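Local coordinates for glutathione peroxidase-like protein (Trypanosoma brucei, PDB 3DWV) that probably reduces hydroperoxides as a glutathione peroxidase-type, tryparedoxin-dependent peroxidase of the trypanosome, built on a thioredoxin-like fold, at residues 152-157 / 161-166; 83-88 / 128-133. The protein carries 1 engineered substitution. One frame throughout, in Å; residues are numbered along the deposited sequence. Where two conformers were deposited one is given.

Contact 1: 152-157 / 161-166; sequences SFLIDR and PVERFS
The carbonyl oxygen of L154 is gripped by two successive amides of the facing strand: V162 N comes in at 2.8 Å from L154 O, almost straight (176° at the hydrogen), while E163 N makes a weak second bond. This is a classic beta bulge in the antiparallel hairpin whose second strand, 161-165, is the outermost of the thioredoxin-like sheet, with V162 and E163 both set against L154. L154 N returns a bond to E163 O within the bulge; beyond it S152 and F165 exchange both backbone bonds.

On one face, F153 and R164 run side by side. R164 has CG anti to its own N (chi1 -175°), which lays CG 4.3 Å from the centroid of the F153 ring, off-centre, as a CH-pi contact. The guanidinium stands 68° from the ring plane, with F153 CZ over one of its faces; its nitrogens are bonded to the carbonyls of K137, K144 and A145. At the hairpin's open end, water 1 joins S152 OG, in the modelled S152 conformer, to S166 O. The other face carries L154, whose CB meets the edge of the F165 ring in its plane, 4.0 Å from F165 CE2.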
ATOM      1  N   SER A 152       3.122   3.821   1.749  1.00  8.64           N
ATOM      2  CA  SER A 152       2.766   3.526   0.355  0.50  9.09           C
ATOM      3  C   SER A 152       4.006   3.389  -0.522  1.00 11.35           C
ATOM      4  O   SER A 152       5.099   3.872  -0.181  1.00 14.84           O
ATOM      5  CB  SER A 152       1.848   4.591  -0.254  0.50  9.33           C
ATOM      6  OG  SER A 152       2.381   5.898  -0.211  0.50  3.43           O
ATOM      7  N   PHE A 153       3.728   2.716  -1.656  1.00 10.90           N
ATOM      8  CA  PHE A 153       4.682   2.621  -2.723  1.00  8.89           C
ATOM      9  C   PHE A 153       4.069   3.221  -3.988  1.00  9.56           C
ATOM     10  O   PHE A 153       2.966   2.855  -4.380  1.00  9.50           O
ATOM     11  CB  PHE A 153       5.102   1.184  -3.032  1.00  9.18           C
ATOM     12  CG  PHE A 153       5.801   0.536  -1.825  1.00 12.35           C
ATOM     13  CD1 PHE A 153       5.053  -0.059  -0.802  1.00 10.96           C
ATOM     14  CD2 PHE A 153       7.200   0.571  -1.792  1.00 12.35           C
ATOM     15  CE1 PHE A 153       5.761  -0.626   0.246  1.00 10.58           C
ATOM     16  CE2 PHE A 153       7.880   0.020  -0.717  1.00 12.31           C
ATOM     17  CZ  PHE A 153       7.139  -0.546   0.307  1.00 12.16           C
ATOM     18  N   LEU A 154       4.807   4.145  -4.603  1.00  9.63           N
ATOM     19  CA  LEU A 154       4.441   4.653  -5.923  1.00 12.11           C
ATOM     20  C   LEU A 154       5.025   3.753  -7.022  1.00 11.37           C
ATOM     21  O   LEU A 154       6.227   3.459  -7.015  1.00 12.20           O
ATOM     22  CB  LEU A 154       4.943   6.065  -6.102  1.00 12.76           C
ATOM     23  CG  LEU A 154       4.515   6.807  -7.354  1.00 12.93           C
ATOM     24  CD1 LEU A 154       3.018   7.023  -7.504  1.00 16.52           C
ATOM     25  CD2 LEU A 154       5.196   8.186  -7.336  1.00 14.97           C
ATOM     26  N   ILE A 155       4.145   3.313  -7.902  1.00 10.97           N
ATOM     27  CA  ILE A 155       4.456   2.361  -8.959  1.00 10.80           C
ATOM     28  C   ILE A 155       4.394   3.077 -10.320  1.00 11.81           C
ATOM     29  O   ILE A 155       3.411   3.827 -10.568  1.00 13.75           O
ATOM     30  CB  ILE A 155       3.412   1.240  -8.930  1.00 11.53           C
ATOM     31  CG1 ILE A 155       3.179   0.658  -7.517  1.00 12.40           C
ATOM     32  CG2 ILE A 155       3.781   0.191  -9.969  1.00 10.71           C
ATOM     33  CD1 ILE A 155       4.422   0.144  -6.817  1.00 11.91           C
ATOM     34  N   ASP A 156       5.365   2.892 -11.197  1.00 13.91           N
ATOM     35  CA  ASP A 156       5.326   3.596 -12.499  1.00 14.98           C
ATOM     36  C   ASP A 156       4.444   2.877 -13.514  1.00 15.86           C
ATOM     37  O   ASP A 156       3.793   1.879 -13.193  1.00 15.63           O
ATOM     38  CB  ASP A 156       6.750   3.883 -12.966  1.00 17.86           C
ATOM     39  CG  ASP A 156       7.537   2.697 -13.464  1.00 20.02           C
ATOM     40  OD1 ASP A 156       6.938   1.620 -13.655  1.00 20.39           O
ATOM     41  OD2 ASP A 156       8.786   2.765 -13.688  1.00 18.80           O
ATOM     42  N   ARG A 157       4.398   3.387 -14.750  1.00 19.50           N
ATOM     43  CA  ARG A 157       3.655   2.885 -15.879  1.00 21.26           C
ATOM     44  C   ARG A 157       3.988   1.436 -16.237  1.00 18.26           C
ATOM     45  O   ARG A 157       3.102   0.774 -16.812  1.00 20.39           O
ATOM     46  CB  ARG A 157       3.857   3.720 -17.162  1.00 23.98           C
ATOM     47  CG  ARG A 157       3.934   5.225 -16.998  1.00 34.62           C
ATOM     48  CD  ARG A 157       3.909   6.027 -18.297  1.00 42.67           C
ATOM     49  NE  ARG A 157       4.618   7.297 -18.310  1.00 52.68           N
ATOM     50  CZ  ARG A 157       4.292   8.512 -18.715  1.00 47.86           C
ATOM     51  NH1 ARG A 157       3.104   8.794 -19.241  1.00 45.21           N
ATOM     52  NH2 ARG A 157       5.156   9.537 -18.615  1.00 46.34           N
ATOM     53  N   PRO A 161       8.163  -0.265  -8.675  1.00 15.14           N
ATOM     54  CA  PRO A 161       8.144   0.603  -7.486  1.00 13.91           C
ATOM     55  C   PRO A 161       9.249   1.662  -7.569  1.00 12.26           C
ATOM     56  O   PRO A 161      10.398   1.231  -7.687  1.00 15.06           O
ATOM     57  CB  PRO A 161       8.447  -0.338  -6.322  1.00 13.53           C
ATOM     58  CG  PRO A 161       8.199  -1.714  -6.865  1.00 16.77           C
ATOM     59  CD  PRO A 161       8.516  -1.665  -8.330  1.00 15.02           C
ATOM     60  N   VAL A 162       8.881   2.942  -7.519  1.00 14.06           N
ATOM     61  CA  VAL A 162       9.858   4.015  -7.713  1.00 16.00           C
ATOM     62  C   VAL A 162       9.980   4.923  -6.503  1.00 14.71           C
ATOM     63  O   VAL A 162      10.965   5.665  -6.402  1.00 17.24           O
ATOM     64  CB  VAL A 162       9.492   4.819  -8.971  1.00 16.65           C
ATOM     65  CG1 VAL A 162       9.768   3.923 -10.184  1.00 17.19           C
ATOM     66  CG2 VAL A 162       8.059   5.314  -8.992  1.00 18.07           C
ATOM     67  N   GLU A 163       9.042   4.919  -5.575  1.00 12.89           N
ATOM     68  CA  GLU A 163       9.170   5.668  -4.322  1.00 13.25           C
ATOM     69  C   GLU A 163       8.442   4.923  -3.202  1.00 13.85           C
ATOM     70  O   GLU A 163       7.423   4.245  -3.457  1.00 12.00           O
ATOM     71  CB  GLU A 163       8.595   7.090  -4.394  1.00 16.72           C
ATOM     72  CG  GLU A 163       8.965   7.918  -5.602  1.00 21.12           C
ATOM     73  CD  GLU A 163      10.354   8.518  -5.611  1.00 24.54           C
ATOM     74  OE1 GLU A 163      10.998   8.595  -4.535  1.00 25.51           O
ATOM     75  OE2 GLU A 163      10.791   8.923  -6.725  1.00 29.74           O
ATOM     76  N   ARG A 164       8.934   5.080  -1.984  1.00 13.04           N
ATOM     77  CA  ARG A 164       8.272   4.625  -0.764  1.00 11.17           C
ATOM     78  C   ARG A 164       7.926   5.908   0.019  1.00 11.65           C
ATOM     79  O   ARG A 164       8.850   6.719   0.232  1.00 13.57           O
ATOM     80  CB  ARG A 164       9.105   3.724   0.159  1.00 12.68           C
ATOM     81  CG  ARG A 164       8.368   3.173   1.364  1.00 13.40           C
ATOM     82  CD  ARG A 164       9.186   2.669   2.534  1.00 16.43           C
ATOM     83  NE  ARG A 164       9.761   1.381   2.231  1.00 20.30           N
ATOM     84  CZ  ARG A 164       9.912   0.360   3.078  1.00 14.28           C
ATOM     85  NH1 ARG A 164       9.547   0.418   4.348  1.00 15.59           N
ATOM     86  NH2 ARG A 164      10.451  -0.743   2.599  1.00 14.30           N
ATOM     87  N   PHE A 165       6.680   6.055   0.431  1.00 11.94           N
ATOM     88  CA  PHE A 165       6.288   7.206   1.250  1.00 13.35           C
ATOM     89  C   PHE A 165       5.857   6.796   2.650  1.00 11.92           C
ATOM     90  O   PHE A 165       5.109   5.821   2.788  1.00 13.46           O
ATOM     91  CB  PHE A 165       5.130   7.978   0.609  1.00 14.00           C
ATOM     92  CG  PHE A 165       5.550   8.635  -0.714  1.00 12.62           C
ATOM     93  CD1 PHE A 165       6.235   9.831  -0.736  1.00 13.76           C
ATOM     94  CD2 PHE A 165       5.220   8.034  -1.923  1.00 18.55           C
ATOM     95  CE1 PHE A 165       6.612  10.429  -1.935  1.00 14.08           C
ATOM     96  CE2 PHE A 165       5.603   8.627  -3.124  1.00 18.03           C
ATOM     97  CZ  PHE A 165       6.292   9.830  -3.155  1.00 17.60           C
ATOM     98  N   SER A 166       6.263   7.537   3.684  1.00 11.96           N
ATOM     99  CA  SER A 166       5.635   7.382   4.991  1.00 14.51           C
ATOM    100  C   SER A 166       4.201   7.878   4.981  1.00 13.39           C
ATOM    101  O   SER A 166       3.760   8.613   4.081  1.00 13.43           O
ATOM    102  CB  SER A 166       6.491   8.187   5.978  1.00 17.90           C
ATOM    103  OG  SER A 166       6.321   9.571   5.723  1.00 28.79           O
TER
HETATM  104  O   HOH W   1       2.007   7.002   2.342  1.00 10.02           O

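Contact 2: 83-88 / 128-133; sequences LAFPSN and PLYEYM. Engineered in segment 83-88: S87 (natural residue Cys).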
ATOM      1  N   LEU A  83      -4.464   1.229  -4.425  1.00 10.11           N
ATOM      2  CA  LEU A  83      -4.898  -0.070  -3.944  1.00 11.24           C
ATOM      3  C   LEU A  83      -4.530  -0.219  -2.472  1.00 11.69           C
ATOM      4  O   LEU A  83      -3.389   0.164  -2.132  1.00 13.11           O
ATOM      5  CB  LEU A  83      -4.181  -1.201  -4.687  1.00 11.44           C
ATOM      6  CG  LEU A  83      -4.383  -1.241  -6.202  1.00 11.50           C
ATOM      7  CD1 LEU A  83      -3.639  -2.437  -6.793  1.00 20.85           C
ATOM      8  CD2 LEU A  83      -5.852  -1.398  -6.577  1.00 14.04           C
ATOM      9  N   ALA A  84      -5.410  -0.787  -1.647  1.00 10.64           N
ATOM     10  CA  ALA A  84      -5.116  -0.926  -0.227  1.00  9.80           C
ATOM     11  C   ALA A  84      -5.021  -2.408   0.184  1.00  9.10           C
ATOM     12  O   ALA A  84      -5.959  -3.135  -0.059  1.00 10.38           O
ATOM     13  CB  ALA A  84      -6.170  -0.232   0.650  1.00 12.23           C
ATOM     14  N   PHE A  85      -3.899  -2.771   0.814  1.00 10.40           N
ATOM     15  CA  PHE A  85      -3.753  -4.105   1.377  1.00 10.02           C
ATOM     16  C   PHE A  85      -3.881  -4.058   2.891  1.00 10.94           C
ATOM     17  O   PHE A  85      -2.973  -3.489   3.536  1.00 10.05           O
ATOM     18  CB  PHE A  85      -2.371  -4.707   1.042  1.00  9.75           C
ATOM     19  CG  PHE A  85      -2.276  -5.183  -0.394  1.00 10.68           C
ATOM     20  CD1 PHE A  85      -1.925  -4.295  -1.384  1.00 12.24           C
ATOM     21  CD2 PHE A  85      -2.507  -6.510  -0.745  1.00 13.00           C
ATOM     22  CE1 PHE A  85      -1.777  -4.702  -2.693  1.00 13.94           C
ATOM     23  CE2 PHE A  85      -2.380  -6.931  -2.051  1.00 13.07           C
ATOM     24  CZ  PHE A  85      -2.021  -6.025  -3.033  1.00 14.20           C
ATOM     25  N   PRO A  86      -4.965  -4.536   3.482  0.50 11.75           N
ATOM     26  CA  PRO A  86      -5.038  -4.535   4.950  0.50 10.43           C
ATOM     27  C   PRO A  86      -4.175  -5.639   5.561  0.50 11.96           C
ATOM     28  O   PRO A  86      -4.115  -6.742   5.000  0.50 11.25           O
ATOM     29  CB  PRO A  86      -6.520  -4.790   5.239  0.50 12.42           C
ATOM     30  CG  PRO A  86      -7.204  -4.572   3.921  0.50 11.84           C
ATOM     31  CD  PRO A  86      -6.220  -5.036   2.877  0.50 12.28           C
ATOM     32  N   SER A  87      -3.525  -5.335   6.675  1.00 11.96           N
ATOM     33  CA  SER A  87      -2.728  -6.346   7.382  1.00 13.57           C
ATOM     34  C   SER A  87      -3.641  -7.336   8.097  1.00 13.93           C
ATOM     35  O   SER A  87      -4.661  -6.928   8.673  1.00 16.30           O
ATOM     36  CB  SER A  87      -1.813  -5.725   8.423  1.00 17.21           C
ATOM     37  OG  SER A  87      -1.207  -6.765   9.216  1.00 14.82           O
ATOM     38  N   ASN A  88      -3.276  -8.617   8.118  1.00 11.45           N
ATOM     39  CA  ASN A  88      -4.054  -9.584   8.903  1.00 14.23           C
ATOM     40  C   ASN A  88      -3.684  -9.563  10.382  1.00 13.71           C
ATOM     41  O   ASN A  88      -4.187 -10.392  11.164  1.00 14.82           O
ATOM     42  CB  ASN A  88      -3.856 -10.999   8.348  1.00 14.67           C
ATOM     43  CG  ASN A  88      -2.424 -11.459   8.471  1.00 12.32           C
ATOM     44  OD1 ASN A  88      -1.569 -10.869   9.124  1.00 12.19           O
ATOM     45  ND2 ASN A  88      -2.078 -12.585   7.825  1.00 15.39           N
ATOM     46  N   PRO A 128       4.729 -12.091  -1.071  1.00 10.94           N
ATOM     47  CA  PRO A 128       5.863 -11.800  -1.972  1.00 11.14           C
ATOM     48  C   PRO A 128       5.782 -10.457  -2.668  1.00  9.89           C
ATOM     49  O   PRO A 128       6.879  -9.911  -2.918  1.00 12.02           O
ATOM     50  CB  PRO A 128       5.837 -12.973  -2.984  1.00 13.44           C
ATOM     51  CG  PRO A 128       5.184 -14.101  -2.229  1.00 13.43           C
ATOM     52  CD  PRO A 128       4.128 -13.411  -1.355  1.00 11.72           C
ATOM     53  N   LEU A 129       4.610  -9.909  -2.949  1.00 10.81           N
ATOM     54  CA  LEU A 129       4.571  -8.599  -3.604  0.50  9.36           C
ATOM     55  C   LEU A 129       5.199  -7.581  -2.661  1.00 10.62           C
ATOM     56  O   LEU A 129       5.901  -6.681  -3.135  1.00  9.74           O
ATOM     57  CB  LEU A 129       3.149  -8.200  -4.001  0.50  9.56           C
ATOM     58  CG  LEU A 129       2.825  -6.727  -4.258  0.50  6.47           C
ATOM     59  CD1 LEU A 129       3.161  -6.291  -5.682  0.50  9.79           C
ATOM     60  CD2 LEU A 129       1.340  -6.474  -3.992  0.50  9.75           C
ATOM     61  N   TYR A 130       4.941  -7.717  -1.356  1.00  8.86           N
ATOM     62  CA  TYR A 130       5.516  -6.796  -0.369  1.00  9.44           C
ATOM     63  C   TYR A 130       7.024  -7.029  -0.263  1.00  9.50           C
ATOM     64  O   TYR A 130       7.852  -6.111  -0.169  1.00 10.63           O
ATOM     65  CB  TYR A 130       4.751  -6.899   0.995  1.00 10.77           C
ATOM     66  CG  TYR A 130       3.752  -5.761   0.988  1.00  9.43           C
ATOM     67  CD1 TYR A 130       2.519  -5.898   0.368  1.00 10.41           C
ATOM     68  CD2 TYR A 130       4.077  -4.551   1.574  1.00  8.77           C
ATOM     69  CE1 TYR A 130       1.618  -4.858   0.338  1.00 10.32           C
ATOM     70  CE2 TYR A 130       3.161  -3.508   1.526  1.00  8.97           C
ATOM     71  CZ  TYR A 130       1.925  -3.654   0.914  1.00 10.80           C
ATOM     72  OH  TYR A 130       1.002  -2.627   0.875  1.00 11.11           O
ATOM     73  N   GLU A 131       7.458  -8.293  -0.258  1.00 11.43           N
ATOM     74  CA  GLU A 131       8.902  -8.572  -0.230  1.00 11.62           C
ATOM     75  C   GLU A 131       9.568  -7.922  -1.416  1.00 12.29           C
ATOM     76  O   GLU A 131      10.657  -7.322  -1.242  1.00 13.39           O
ATOM     77  CB  GLU A 131       9.129 -10.089  -0.153  1.00 16.07           C
ATOM     78  CG  GLU A 131       8.568 -10.493   1.247  1.00 18.92           C
ATOM     79  CD  GLU A 131       9.419  -9.931   2.367  1.00 21.59           C
ATOM     80  OE1 GLU A 131      10.343 -10.729   2.709  1.00 31.36           O
ATOM     81  OE2 GLU A 131       9.314  -8.824   2.984  1.00 18.66           O
ATOM     82  N   TYR A 132       8.895  -8.012  -2.557  1.00 10.97           N
ATOM     83  CA  TYR A 132       9.477  -7.296  -3.715  1.00 10.19           C
ATOM     84  C   TYR A 132       9.493  -5.788  -3.580  1.00 11.36           C
ATOM     85  O   TYR A 132      10.522  -5.144  -3.872  1.00 11.39           O
ATOM     86  CB  TYR A 132       8.667  -7.737  -4.953  1.00 11.07           C
ATOM     87  CG  TYR A 132       8.962  -6.913  -6.205  1.00 11.46           C
ATOM     88  CD1 TYR A 132      10.186  -6.989  -6.879  1.00 13.84           C
ATOM     89  CD2 TYR A 132       7.988  -6.060  -6.701  1.00 13.22           C
ATOM     90  CE1 TYR A 132      10.416  -6.223  -8.023  1.00 12.48           C
ATOM     91  CE2 TYR A 132       8.198  -5.290  -7.818  1.00 13.06           C
ATOM     92  CZ  TYR A 132       9.417  -5.381  -8.466  1.00 12.21           C
ATOM     93  OH  TYR A 132       9.577  -4.588  -9.584  1.00 16.57           O
ATOM     94  N   MET A 133       8.373  -5.130  -3.207  1.00 10.12           N
ATOM     95  CA  MET A 133       8.364  -3.670  -3.134  1.00  9.17           C
ATOM     96  C   MET A 133       9.314  -3.183  -2.046  1.00 10.45           C
ATOM     97  O   MET A 133      10.035  -2.189  -2.227  1.00 12.01           O
ATOM     98  CB  MET A 133       6.929  -3.175  -2.839  1.00 11.28           C
ATOM     99  CG  MET A 133       5.981  -3.421  -3.997  1.00 11.95           C
ATOM    100  SD  MET A 133       4.362  -2.639  -3.766  1.00 12.14           S
ATOM    101  CE  MET A 133       3.786  -3.240  -2.184  1.00 13.61           C
TER
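The nearest CA atoms of 83-88 and 128-133, those of F85 and Y130, are 9.8 Å apart, so side chains alone span the gap. Residues 83-86 end the strand, with backbone bonds to L50 and Y52 of strand 49-54 and, through A84, to P114 and M116. Segment 128-133 is the first part of the helix: Y132 N bonds to P128 O and M133 N to L129 O. The arrangement is a helix laid on a face of the central sheet, as in the alpha/beta layers of the thioredoxin fold.

From the strand, F85 points at the helix and meets two consecutive residues, L129 and Y130. Its ring and that of Y130 form a T-shaped pair, centroids 5.7 Å apart and planes at 80°, with the edge of Y130 directed at the face of F85. The leading atom is Y130 CE1, 4.0 Å from F85 CG, and the phenol end lies off toward the root of F85, with Y130 OH 4.0 Å from F85 CB. Farther out along F85, the methyl CD2 of L129 reaches F85 CZ at 3.5 Å in the conformer modelled here; chi1 160° carries CG of L129 toward the strand, and chi2 84° turns CD2, not CD1, to F85. L129 and F85 cross at about a right angle.

M133, one turn on from L129, hardly meets the strand, but its methyl CE sits over the centre of one face of the Y130 ring, 3.5 Å above the plane. I51 of strand 49-54 also touches F85, and F153 touches Y130. With F85, L129 and Y130 all buried and joined by carbon contacts and a ring pair, the helix is held to this strand by apolar packing and ring shape rather than by polar bonds.

Helix 128-136 brings the two contacts together: Y132 and M133 of contact 2 reach P161 of contact 1, with P161 CD 3.4 Å from Y132 OH. Contact 2 is wholly buried; contact 1, at the opposite edge of the same sheet, is only partly so. Their chemistry follows. The neighbouring strands of contact 1 are joined by backbone bonds, with a bulge and a charged arginine among the apolar groups, whereas contact 2 spans two layers and relies on rings and methyls. F153 links them: it belongs to contact 1, and its CE2 packs 3.4 Å from M133 O of the helix that also covers F85.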